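Local coordinates for protein computational Design of Enzyme (Synthetic construct, PDB 3TP4) that is a computationally designed enzyme on a glycosyl hydrolase family 26 barrel scaffold, probably intended to carry an activated serine-containing catalytic triad, at residues T52-K57 and D62-F67; D96-A101 and N108-G113; D102-V107 and L353-V358; E153-S158 and S211-A216; S158-D161 and L165-I168. All blocks are in the same frame, centred on the assembly; numbering follows the deposited sequence.

Interaction 1: residues T52-K57 and D62-F67; sequences TTSDVK and DFPAVF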
# COMPACT_ATOMS: atom_id res chain seq x y z
N THR A 52 -20.18 -7.06 11.82
CA THR A 52 -20.04 -7.05 13.28
C THR A 52 -19.52 -8.36 13.88
O THR A 52 -19.28 -8.44 15.08
CB THR A 52 -21.37 -6.69 13.98
OG1 THR A 52 -22.28 -7.79 13.88
CG2 THR A 52 -22.00 -5.43 13.34
N THR A 53 -19.33 -9.39 13.05
CA THR A 53 -18.85 -10.67 13.55
C THR A 53 -17.69 -11.18 12.71
O THR A 53 -17.55 -10.79 11.56
CB THR A 53 -19.96 -11.73 13.58
OG1 THR A 53 -20.45 -11.94 12.24
CG2 THR A 53 -21.11 -11.29 14.50
N SER A 54 -16.88 -12.07 13.29
CA SER A 54 -15.64 -12.54 12.67
C SER A 54 -15.22 -13.93 13.15
O SER A 54 -15.36 -14.24 14.33
CB SER A 54 -14.52 -11.54 12.99
OG SER A 54 -13.25 -12.05 12.62
N ASP A 55 -14.69 -14.76 12.26
CA ASP A 55 -14.09 -16.03 12.67
C ASP A 55 -12.99 -15.81 13.70
O ASP A 55 -12.74 -16.67 14.55
CB ASP A 55 -13.47 -16.77 11.48
CG ASP A 55 -14.51 -17.35 10.54
OD1 ASP A 55 -15.70 -17.37 10.91
OD2 ASP A 55 -14.12 -17.79 9.44
N VAL A 56 -12.30 -14.69 13.60
CA VAL A 56 -11.21 -14.39 14.52
C VAL A 56 -11.74 -14.20 15.93
O VAL A 56 -11.18 -14.71 16.89
CB VAL A 56 -10.43 -13.13 14.10
CG1 VAL A 56 -9.38 -12.80 15.16
CG2 VAL A 56 -9.78 -13.35 12.76
N LYS A 57 -12.83 -13.45 16.04
CA LYS A 57 -13.50 -13.27 17.32
C LYS A 57 -13.99 -14.62 17.86
O LYS A 57 -13.81 -14.93 19.03
CB LYS A 57 -14.64 -12.26 17.18
CG LYS A 57 -15.62 -12.19 18.35
CD LYS A 57 -14.95 -11.68 19.62
CE LYS A 57 -15.96 -11.58 20.76
NZ LYS A 57 -15.34 -11.05 22.02
N ASP A 62 -11.26 -12.44 20.56
CA ASP A 62 -11.13 -11.02 20.20
C ASP A 62 -11.08 -10.79 18.68
O ASP A 62 -10.72 -11.68 17.91
CB ASP A 62 -9.87 -10.42 20.83
CG ASP A 62 -9.95 -8.89 20.99
OD1 ASP A 62 -10.93 -8.28 20.52
OD2 ASP A 62 -9.02 -8.31 21.59
N PHE A 63 -11.45 -9.59 18.24
CA PHE A 63 -11.32 -9.23 16.84
C PHE A 63 -9.86 -8.92 16.58
O PHE A 63 -9.11 -8.64 17.51
CB PHE A 63 -12.19 -8.02 16.52
CG PHE A 63 -13.66 -8.27 16.62
CD1 PHE A 63 -14.33 -8.12 17.82
CD2 PHE A 63 -14.38 -8.66 15.50
CE1 PHE A 63 -15.71 -8.35 17.91
CE2 PHE A 63 -15.76 -8.90 15.59
CZ PHE A 63 -16.42 -8.74 16.78
N PRO A 64 -9.44 -8.95 15.30
CA PRO A 64 -8.05 -8.59 15.00
C PRO A 64 -7.81 -7.11 15.28
O PRO A 64 -8.77 -6.33 15.31
CB PRO A 64 -7.92 -8.86 13.50
CG PRO A 64 -9.33 -8.82 12.98
CD PRO A 64 -10.21 -9.28 14.09
N ALA A 65 -6.56 -6.74 15.48
CA ALA A 65 -6.21 -5.32 15.67
C ALA A 65 -6.23 -4.60 14.34
O ALA A 65 -6.45 -3.38 14.28
CB ALA A 65 -4.82 -5.19 16.32
N VAL A 66 -6.00 -5.34 13.25
CA VAL A 66 -6.03 -4.74 11.92
C VAL A 66 -7.13 -5.40 11.06
O VAL A 66 -7.19 -6.62 10.96
CB VAL A 66 -4.66 -4.83 11.22
CG1 VAL A 66 -4.82 -4.63 9.71
CG2 VAL A 66 -3.67 -3.79 11.82
N PHE A 67 -8.00 -4.58 10.49
CA PHE A 67 -9.06 -5.06 9.60
C PHE A 67 -8.65 -4.72 8.17
O PHE A 67 -8.56 -3.53 7.82
CB PHE A 67 -10.39 -4.33 9.90
CG PHE A 67 -11.06 -4.76 11.20
CD1 PHE A 67 -10.41 -4.64 12.42
CD2 PHE A 67 -12.37 -5.22 11.19
CE1 PHE A 67 -11.05 -5.01 13.61
CE2 PHE A 67 -13.01 -5.59 12.38
CZ PHE A 67 -12.35 -5.48 13.59
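K57 lays its aliphatic stem over one face of the F63 ring. Its CB stands 3.8 Å from the ring centroid of F63 and 7° off the normal, a CH-pi contact nearly above the centre, and K57 CD reaches CE1 of F63 at 3.8 Å. With CG anti to the backbone N and a bend at the next bond (chi2 65°), the methylenes follow the ring while NZ goes on to the carbonyl of G61; a lysine can thus pack its methylenes on a ring and still end in a charge. Elsewhere the ring meets the loop ahead of the helix: T52 O lies at its edge, near the plane, 3.3 Å from CZ of F63, and S54 CB approaches obliquely.

These segments belong to the beta-alpha-beta unit of strand 32-37, helix 55-60 and strand 66-70 in the TIM-barrel fold, and join the start of the helix to the loop that leads into the second strand. The apolar part continues with V56 CG1 against P64 CD at 3.8 Å, two compact groups facing the barrel side, where F34 touches both.

Among the polar contacts, S54 is the N-cap: its OG accepts from V56 N at 3.0 Å and also bonds to T39. Between the segments, K57 CA makes a CA-H...O contact of 3.3 Å with D62 O, while D62 OD2 is held by S356 OG.

Interaction 2: residues D96-A101 and N108-G113; sequences DYIRKA and NTVGAG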
# COMPACT_ATOMS: atom_id res chain seq x y z
N ASP A 96 -19.34 1.73 5.89
CA ASP A 96 -20.04 1.26 7.09
C ASP A 96 -19.21 0.22 7.84
O ASP A 96 -19.09 0.27 9.07
CB ASP A 96 -21.40 0.67 6.71
CG ASP A 96 -22.17 0.15 7.91
OD1 ASP A 96 -22.40 0.93 8.85
OD2 ASP A 96 -22.51 -1.06 7.92
N TYR A 97 -18.64 -0.72 7.10
CA TYR A 97 -17.81 -1.76 7.70
C TYR A 97 -16.52 -1.19 8.29
O TYR A 97 -16.01 -1.71 9.29
CB TYR A 97 -17.50 -2.84 6.66
CG TYR A 97 -18.59 -3.87 6.50
CD1 TYR A 97 -19.94 -3.51 6.55
CD2 TYR A 97 -18.28 -5.21 6.29
CE1 TYR A 97 -20.93 -4.46 6.39
CE2 TYR A 97 -19.26 -6.16 6.13
CZ TYR A 97 -20.59 -5.78 6.18
OH TYR A 97 -21.56 -6.74 6.03
N ILE A 98 -15.99 -0.13 7.68
CA ILE A 98 -14.80 0.55 8.20
C ILE A 98 -15.16 1.26 9.50
O ILE A 98 -14.38 1.24 10.46
CB ILE A 98 -14.23 1.58 7.18
CG1 ILE A 98 -13.41 0.87 6.10
CG2 ILE A 98 -13.36 2.63 7.89
CD1 ILE A 98 -13.03 1.77 4.92
N ARG A 99 -16.33 1.87 9.53
CA ARG A 99 -16.82 2.54 10.74
C ARG A 99 -16.99 1.53 11.89
O ARG A 99 -16.62 1.80 13.03
CB ARG A 99 -18.15 3.26 10.46
CG ARG A 99 -17.99 4.63 9.79
CD ARG A 99 -19.27 5.12 9.11
NE ARG A 99 -20.47 4.84 9.91
CZ ARG A 99 -20.81 5.50 11.01
NH1 ARG A 99 -20.04 6.50 11.45
NH2 ARG A 99 -21.92 5.17 11.67
N LYS A 100 -17.57 0.38 11.56
CA LYS A 100 -17.80 -0.68 12.53
C LYS A 100 -16.48 -1.18 13.11
O LYS A 100 -16.38 -1.48 14.30
CB LYS A 100 -18.58 -1.82 11.89
CG LYS A 100 -20.09 -1.55 11.80
CD LYS A 100 -20.80 -2.52 10.88
CE LYS A 100 -22.34 -2.35 10.98
NZ LYS A 100 -23.04 -2.90 9.77
N ALA A 101 -15.46 -1.26 12.25
CA ALA A 101 -14.16 -1.76 12.68
C ALA A 101 -13.53 -0.73 13.60
O ALA A 101 -12.94 -1.08 14.62
CB ALA A 101 -13.27 -2.02 11.47
N ASN A 108 -7.79 0.15 10.26
CA ASN A 108 -8.21 -0.25 8.92
C ASN A 108 -7.11 -0.12 7.88
O ASN A 108 -6.42 0.90 7.81
CB ASN A 108 -9.43 0.58 8.47
CG ASN A 108 -10.72 0.17 9.17
OD1 ASN A 108 -11.36 -0.80 8.78
ND2 ASN A 108 -11.10 0.91 10.21
N THR A 109 -6.96 -1.16 7.06
CA THR A 109 -6.11 -1.06 5.89
C THR A 109 -6.90 -1.44 4.63
O THR A 109 -7.70 -2.38 4.65
CB THR A 109 -4.86 -1.95 6.00
OG1 THR A 109 -4.03 -1.74 4.85
CG2 THR A 109 -5.25 -3.41 6.08
N VAL A 110 -6.68 -0.68 3.56
CA VAL A 110 -7.38 -0.86 2.30
C VAL A 110 -6.35 -0.95 1.19
O VAL A 110 -5.50 -0.06 1.03
CB VAL A 110 -8.32 0.32 2.00
CG1 VAL A 110 -8.79 0.27 0.55
CG2 VAL A 110 -9.52 0.35 2.99
N GLY A 111 -6.40 -2.03 0.42
CA GLY A 111 -5.41 -2.28 -0.62
C GLY A 111 -6.07 -2.31 -1.99
O GLY A 111 -7.20 -2.77 -2.12
N ALA A 112 -5.38 -1.82 -3.00
CA ALA A 112 -5.86 -1.91 -4.38
C ALA A 112 -4.97 -2.87 -5.14
O ALA A 112 -3.80 -2.57 -5.39
CB ALA A 112 -5.85 -0.53 -5.04
N GLY A 113 -5.50 -4.04 -5.47
CA GLY A 113 -4.74 -5.06 -6.16
C GLY A 113 -4.60 -4.71 -7.63
O GLY A 113 -5.09 -3.67 -8.08
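N108 OD1 is enclosed by the helix and by a tryptophan: A101 CB lies 3.5 Å and I98 CG1 3.8 Å from it, and W69 of the adjoining strand donates its indole N-H to this oxygen. The other end of the same carboxamide turns to the helix backbone, where N108 ND2 gives a weak hydrogen bond to I98 O, 3.3 Å long and 136° at the hydrogen. An asparagine suits this buried spot because it accepts on one side and donates on the other. Its CG lies anti to the carbonyl carbon (chi1 -74°), which sets the amide between I98 and A101.

Helix 87-104 returns over strand 107-113 in the beta-alpha-beta unit that begins with strand 66-70, the repeating element of a TIM barrel; the short segments run roughly antiparallel, 150° between their N-to-C directions, axes 9.7 Å apart. A leucine in place of N108 would probably leave the W69 N-H without its acceptor and I98 O without this donor. I98 contributes both branches, CG2 resting 3.7 Å from N108 ND2 while CD1 extends to V110 CG2 at 4.2 Å. A101, with only a methyl, leaves room for the amide.

Interaction 3: residues D102-V107 and L353-V358; sequences DAIGGV and LFASEV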
# COMPACT_ATOMS: atom_id res chain seq x y z
N ASP A 102 -13.65 0.54 13.22
CA ASP A 102 -13.13 1.61 14.05
C ASP A 102 -13.84 1.57 15.41
O ASP A 102 -13.21 1.77 16.44
CB ASP A 102 -13.37 2.97 13.39
CG ASP A 102 -12.93 4.13 14.27
OD1 ASP A 102 -11.71 4.35 14.43
OD2 ASP A 102 -13.81 4.83 14.81
N ALA A 103 -15.14 1.32 15.40
CA ALA A 103 -15.91 1.31 16.64
C ALA A 103 -15.51 0.12 17.50
O ALA A 103 -15.46 0.21 18.73
CB ALA A 103 -17.40 1.28 16.35
N ILE A 104 -15.20 -0.99 16.84
CA ILE A 104 -14.68 -2.16 17.54
C ILE A 104 -13.32 -1.87 18.18
O ILE A 104 -12.99 -2.43 19.21
CB ILE A 104 -14.60 -3.39 16.60
CG1 ILE A 104 -16.00 -3.94 16.35
CG2 ILE A 104 -13.74 -4.48 17.23
CD1 ILE A 104 -16.06 -5.05 15.36
N GLY A 105 -12.55 -0.97 17.57
CA GLY A 105 -11.25 -0.60 18.10
C GLY A 105 -10.09 -1.02 17.21
O GLY A 105 -8.93 -0.88 17.58
N GLY A 106 -10.41 -1.53 16.02
CA GLY A 106 -9.39 -1.97 15.08
C GLY A 106 -8.82 -0.85 14.22
O GLY A 106 -9.36 0.26 14.19
N VAL A 107 -7.71 -1.14 13.54
CA VAL A 107 -7.10 -0.24 12.56
C VAL A 107 -7.41 -0.75 11.15
O VAL A 107 -7.33 -1.95 10.88
CB VAL A 107 -5.55 -0.15 12.76
CG1 VAL A 107 -4.88 0.63 11.61
CG2 VAL A 107 -5.22 0.48 14.11
N LEU A 353 -1.05 -8.46 19.15
CA LEU A 353 -2.08 -7.55 19.63
C LEU A 353 -3.37 -7.69 18.84
O LEU A 353 -3.35 -7.77 17.61
CB LEU A 353 -1.61 -6.10 19.62
CG LEU A 353 -0.38 -5.81 20.48
CD1 LEU A 353 0.09 -4.37 20.33
CD2 LEU A 353 -0.66 -6.13 21.93
N PHE A 354 -4.47 -7.74 19.57
CA PHE A 354 -5.79 -7.80 18.96
C PHE A 354 -6.56 -6.52 19.31
O PHE A 354 -6.05 -5.66 20.03
CB PHE A 354 -6.50 -9.08 19.39
CG PHE A 354 -5.95 -10.31 18.72
CD1 PHE A 354 -4.63 -10.71 18.94
CD2 PHE A 354 -6.73 -11.05 17.84
CE1 PHE A 354 -4.10 -11.82 18.31
CE2 PHE A 354 -6.22 -12.16 17.20
CZ PHE A 354 -4.90 -12.55 17.43
N ALA A 355 -7.78 -6.40 18.80
CA ALA A 355 -8.57 -5.17 18.92
C ALA A 355 -8.63 -4.57 20.32
O ALA A 355 -8.41 -3.37 20.49
CB ALA A 355 -9.98 -5.40 18.41
N SER A 356 -8.94 -5.39 21.32
CA SER A 356 -9.08 -4.85 22.67
C SER A 356 -7.73 -4.41 23.25
O SER A 356 -7.68 -3.77 24.29
CB SER A 356 -9.77 -5.85 23.61
OG SER A 356 -8.96 -6.99 23.81
N GLU A 357 -6.63 -4.74 22.58
CA GLU A 357 -5.33 -4.29 23.06
C GLU A 357 -4.82 -3.03 22.35
O GLU A 357 -3.73 -2.56 22.65
CB GLU A 357 -4.30 -5.42 22.98
CG GLU A 357 -4.58 -6.54 23.99
CD GLU A 357 -4.10 -7.89 23.51
OE1 GLU A 357 -4.33 -8.22 22.33
OE2 GLU A 357 -3.47 -8.61 24.31
N VAL A 358 -5.60 -2.50 21.42
CA VAL A 358 -5.19 -1.28 20.73
C VAL A 358 -5.64 -0.08 21.54
O VAL A 358 -6.83 0.13 21.74
CB VAL A 358 -5.82 -1.18 19.33
CG1 VAL A 358 -5.54 0.21 18.71
CG2 VAL A 358 -5.28 -2.29 18.44
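G105 meets V358 and A355 through bare backbone, at a phi of 114° that only glycine tolerates easily. It is the C-prime residue of a Schellman motif closing helix 87-104: G106 N bonds back to A101 O, and G105 N makes a weak bond of 3.0 Å to D102 O. A beta carbon on G105 would jam against the carbonyl oxygen of I104 and would also fall about 3.6 Å from A355 O, so the helix end and the neighbouring loop both favour the residue without a side chain. From this turn the chain passes directly into strand 107-113 of the TIM barrel.

The opposing segment leaves strand 352-353 and makes a short 3-10 turn at 355-357. E357 N bonds to F354 O at 2.8 Å and V358 N to A355 O at 3.1 Å, while the E357 carboxylate bends back so that OE1 accepts from F354 N at 2.8 Å, met nearly head-on. A355 in the turn and V358 just after it face the helix end, small and branched apolar groups, whereas the beta carbons of S356 and E357 are turned away. Outside the pair, A355 shares a backbone bond with F63.

The packing itself is sparse and made by small groups. I104 CG2, which stands anti to its own N, comes to 4.0 Å from A355 CB, whereas the longer branch of I104 leads elsewhere. The branch point of V358 sits ahead of the G105 carbonyl oxygen, nearly in line with the C-O bond, CB 3.6 Å and CG1 3.7 Å from G105 O.

Interaction 4: residues E153-S158 and S211-A216; sequences ELADAS and SNFLYA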
# COMPACT_ATOMS: atom_id res chain seq x y z
N GLU A 153 -13.85 9.09 -2.67
CA GLU A 153 -15.21 9.06 -2.12
C GLU A 153 -15.27 8.19 -0.87
O GLU A 153 -15.88 8.56 0.13
CB GLU A 153 -16.18 8.50 -3.17
CG GLU A 153 -16.59 9.49 -4.25
CD GLU A 153 -17.62 10.48 -3.75
OE1 GLU A 153 -18.02 10.38 -2.57
OE2 GLU A 153 -18.04 11.35 -4.54
N LEU A 154 -14.63 7.03 -0.94
CA LEU A 154 -14.60 6.12 0.20
C LEU A 154 -13.90 6.78 1.37
O LEU A 154 -14.38 6.74 2.51
CB LEU A 154 -13.87 4.82 -0.17
CG LEU A 154 -13.58 3.90 1.03
CD1 LEU A 154 -14.88 3.31 1.57
CD2 LEU A 154 -12.60 2.81 0.65
N ALA A 155 -12.75 7.38 1.09
CA ALA A 155 -11.99 8.08 2.11
C ALA A 155 -12.89 9.08 2.84
O ALA A 155 -12.94 9.10 4.07
CB ALA A 155 -10.79 8.79 1.49
N ASP A 156 -13.61 9.91 2.08
CA ASP A 156 -14.42 10.97 2.69
C ASP A 156 -15.63 10.42 3.48
O ASP A 156 -16.08 11.04 4.44
CB ASP A 156 -14.88 11.99 1.65
CG ASP A 156 -15.73 13.10 2.25
OD1 ASP A 156 -15.19 13.91 3.04
OD2 ASP A 156 -16.95 13.17 1.94
N ALA A 157 -16.14 9.26 3.06
CA ALA A 157 -17.27 8.63 3.73
C ALA A 157 -16.88 7.87 5.02
O ALA A 157 -17.72 7.60 5.88
CB ALA A 157 -18.01 7.70 2.77
N SER A 158 -15.61 7.53 5.14
CA SER A 158 -15.15 6.81 6.33
C SER A 158 -14.98 7.76 7.50
O SER A 158 -13.87 8.18 7.83
CB SER A 158 -13.85 6.06 6.04
OG SER A 158 -14.06 5.11 5.01
N SER A 211 -7.30 13.43 3.23
CA SER A 211 -6.49 13.80 4.38
C SER A 211 -6.43 12.72 5.45
O SER A 211 -5.83 12.92 6.51
CB SER A 211 -7.00 15.11 5.00
OG SER A 211 -8.31 14.94 5.52
N ASN A 212 -7.05 11.57 5.20
CA ASN A 212 -7.07 10.49 6.19
C ASN A 212 -6.39 9.20 5.71
O ASN A 212 -6.72 8.11 6.18
CB ASN A 212 -8.50 10.21 6.71
CG ASN A 212 -9.47 9.83 5.60
OD1 ASN A 212 -9.42 10.40 4.51
ND2 ASN A 212 -10.34 8.86 5.87
N PHE A 213 -5.45 9.34 4.78
CA PHE A 213 -4.65 8.21 4.31
C PHE A 213 -3.20 8.22 4.83
O PHE A 213 -2.53 9.27 4.87
CB PHE A 213 -4.59 8.15 2.78
CG PHE A 213 -5.79 7.51 2.13
CD1 PHE A 213 -6.86 7.08 2.87
CD2 PHE A 213 -5.82 7.33 0.75
CE1 PHE A 213 -7.95 6.49 2.26
CE2 PHE A 213 -6.90 6.75 0.14
CZ PHE A 213 -7.97 6.32 0.90
N LEU A 214 -2.73 7.04 5.20
CA LEU A 214 -1.31 6.74 5.30
C LEU A 214 -1.03 5.83 4.11
O LEU A 214 -1.88 5.04 3.72
CB LEU A 214 -0.99 6.01 6.61
CG LEU A 214 -1.27 6.82 7.88
CD1 LEU A 214 -0.96 6.01 9.15
CD2 LEU A 214 -0.48 8.15 7.87
N TYR A 215 0.15 5.96 3.51
CA TYR A 215 0.42 5.28 2.25
C TYR A 215 1.37 4.11 2.43
O TYR A 215 2.50 4.28 2.88
CB TYR A 215 0.94 6.27 1.20
CG TYR A 215 -0.15 7.22 0.75
CD1 TYR A 215 -0.33 8.45 1.39
CD2 TYR A 215 -1.02 6.87 -0.27
CE1 TYR A 215 -1.34 9.31 1.00
CE2 TYR A 215 -2.03 7.73 -0.67
CZ TYR A 215 -2.18 8.94 -0.03
OH TYR A 215 -3.19 9.78 -0.43
N ALA A 216 0.90 2.92 2.07
CA ALA A 216 1.71 1.71 2.22
C ALA A 216 2.20 1.21 0.87
O ALA A 216 1.53 1.35 -0.15
CB ALA A 216 0.91 0.62 2.95
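N212 points its carboxamide at the last turn of the helix, and A155 receives it with both backbone and methyl. The amide nitrogen ND2 donates to A155 O over 3.2 Å (145° at the hydrogen), coming from above the carbonyl plane, with the acceptor 23° out of the N212 amide plane; the same ND2 is also bonded to I166 O, so it links two carbonyls. S158 N reaches the same A155 O at 3.3 Å from the opposite face, so two donors hold that oxygen between them. N212 OD1 rests 3.7 Å from A155 CB. To reach this place CG of N212 takes the crowded position between its backbone N and carbonyl carbon (chi1 59°).

The ring of F213 meets the same methyl obliquely, A155 CB lying 3.7 Å from CE1. Alanine suits this point, since its one carbon fits between the amide and the ring. Were N212 cut back to alanine, A155 O would keep S158 N, but I166 O is likely to be left short of a donor and a gap to open beside the helix. Just past the helix end, S158 OG turns back to donate to L154 O at 3.0 Å.

In the barrel, helix 141-157 packs beside the start of strand 213-217: F213 stacks on F170 of the adjoining strand and touches helix 190-207, while S158 touches I98 of helix 87-104.

Interaction 5: residues S158-D161 and L165-I168; sequences SRRD and LIPI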
# COMPACT_ATOMS: atom_id res chain seq x y z
N SER A 158 -15.61 7.53 5.14
CA SER A 158 -15.15 6.81 6.33
C SER A 158 -14.98 7.76 7.50
O SER A 158 -13.87 8.18 7.83
CB SER A 158 -13.85 6.06 6.04
OG SER A 158 -14.06 5.11 5.01
N ARG A 159 -16.10 8.10 8.12
CA ARG A 159 -16.15 9.07 9.21
C ARG A 159 -16.92 8.47 10.39
O ARG A 159 -17.91 7.77 10.20
CB ARG A 159 -16.88 10.33 8.77
CG ARG A 159 -16.16 11.14 7.70
CD ARG A 159 -16.94 12.41 7.34
NE ARG A 159 -16.24 13.24 6.36
CZ ARG A 159 -15.51 14.31 6.67
NH1 ARG A 159 -15.38 14.70 7.93
NH2 ARG A 159 -14.92 15.00 5.70
N ARG A 160 -16.45 8.76 11.60
CA ARG A 160 -17.18 8.40 12.79
C ARG A 160 -18.47 9.22 12.89
O ARG A 160 -18.66 10.19 12.15
CB ARG A 160 -16.31 8.60 14.02
CG ARG A 160 -15.02 7.81 13.95
CD ARG A 160 -14.45 7.54 15.32
NE ARG A 160 -13.52 8.57 15.76
CZ ARG A 160 -12.29 8.33 16.18
NH1 ARG A 160 -11.83 7.09 16.21
NH2 ARG A 160 -11.51 9.33 16.56
N ASP A 161 -19.35 8.82 13.80
CA ASP A 161 -20.65 9.47 13.95
C ASP A 161 -20.48 10.95 14.25
O ASP A 161 -21.27 11.78 13.80
CB ASP A 161 -21.46 8.81 15.07
CG ASP A 161 -21.83 7.38 14.75
OD1 ASP A 161 -21.88 7.02 13.56
OD2 ASP A 161 -22.09 6.61 15.70
N LEU A 165 -12.92 11.92 10.50
CA LEU A 165 -12.41 10.99 9.51
C LEU A 165 -11.65 9.87 10.23
O LEU A 165 -10.88 10.14 11.15
CB LEU A 165 -11.48 11.69 8.51
CG LEU A 165 -12.16 12.66 7.54
CD1 LEU A 165 -11.18 13.71 7.04
CD2 LEU A 165 -12.80 11.92 6.38
N ILE A 166 -11.87 8.64 9.79
CA ILE A 166 -11.14 7.49 10.29
C ILE A 166 -9.88 7.27 9.45
O ILE A 166 -9.95 7.15 8.23
CB ILE A 166 -12.02 6.24 10.19
CG1 ILE A 166 -13.32 6.44 10.97
CG2 ILE A 166 -11.27 5.00 10.68
CD1 ILE A 166 -14.32 5.34 10.72
N PRO A 167 -8.70 7.24 10.10
CA PRO A 167 -7.48 7.03 9.31
C PRO A 167 -7.47 5.66 8.65
O PRO A 167 -7.99 4.69 9.20
CB PRO A 167 -6.36 7.15 10.36
CG PRO A 167 -6.98 7.98 11.47
CD PRO A 167 -8.41 7.54 11.51
N ILE A 168 -6.89 5.60 7.45
CA ILE A 168 -6.84 4.38 6.67
C ILE A 168 -5.43 4.19 6.11
O ILE A 168 -4.84 5.13 5.56
CB ILE A 168 -7.84 4.44 5.49
CG1 ILE A 168 -9.28 4.36 6.00
CG2 ILE A 168 -7.61 3.29 4.51
CD1 ILE A 168 -10.31 4.64 4.93
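R159 and L165 face each other as a single backbone bridge with alpha carbons 4.2 Å apart, secured by I166 N donating to S158 O over 2.8 Å at an almost straight 178°. The loop between helix 141-157 and strand 168-174 thus folds back on itself before the next barrel strand begins. The same S158 oxygen also receives a CA-H...O contact from L165 CA at 3.6 Å.

On one side of the bridge the side chains of R159 and L165 lie alongside, pointing the same way. The arginine chain is extended from CG to NE, which sets its guanidinium flat beneath the leucine: L165 CD2 stands 3.6 Å from CZ of R159, over the centre of one face. Leucine suits this place because its methyl packs on the flat group and leaves its N-H groups for other partners, and R159 uses them on the carboxylate of D156 and the carbonyl of G163. I166 points across, its CG1 crossing the R160 chain 3.7 Å from CG; R160 bends at its third torsion and makes a long, weak ion pair with D102. Farther in, I168 CD1 touches S158 OG at 3.8 Å, beside I98 and V110.

The two arginines therefore contribute mostly hydrocarbon and a flat face to this contact and spend their charges on acceptors beyond it, while R99 from helix 87-104 hydrogen-bonds to R159 O and forms a salt bridge with D161. Polar bonds thus tie the loop to helices 141-157 and 87-104, with the charged ends on its partly exposed side and apart from the apolar inner side.

All five interactions lie in the family 26 barrel. Interactions 1 and 2 touch where strands 66-70 and 107-113 pair, F67 O to T109 N being 3.0 Å, and interaction 3 joins both: A65 O meets V107 N at 2.7 Å, and A101 O meets G106 N at 2.9 Å. Interactions 4 and 5 share S158, with centres 8 Å apart, and I98 CD1 of interaction 2 packs 3.5 Å from S158 OG, against both of them. Interactions 1 and 4 do not touch, their nearest atoms being about 10 Å apart. The side chains of P64 and V110 lie near, without touching, what is possibly the designed Ser-His-Glu triad.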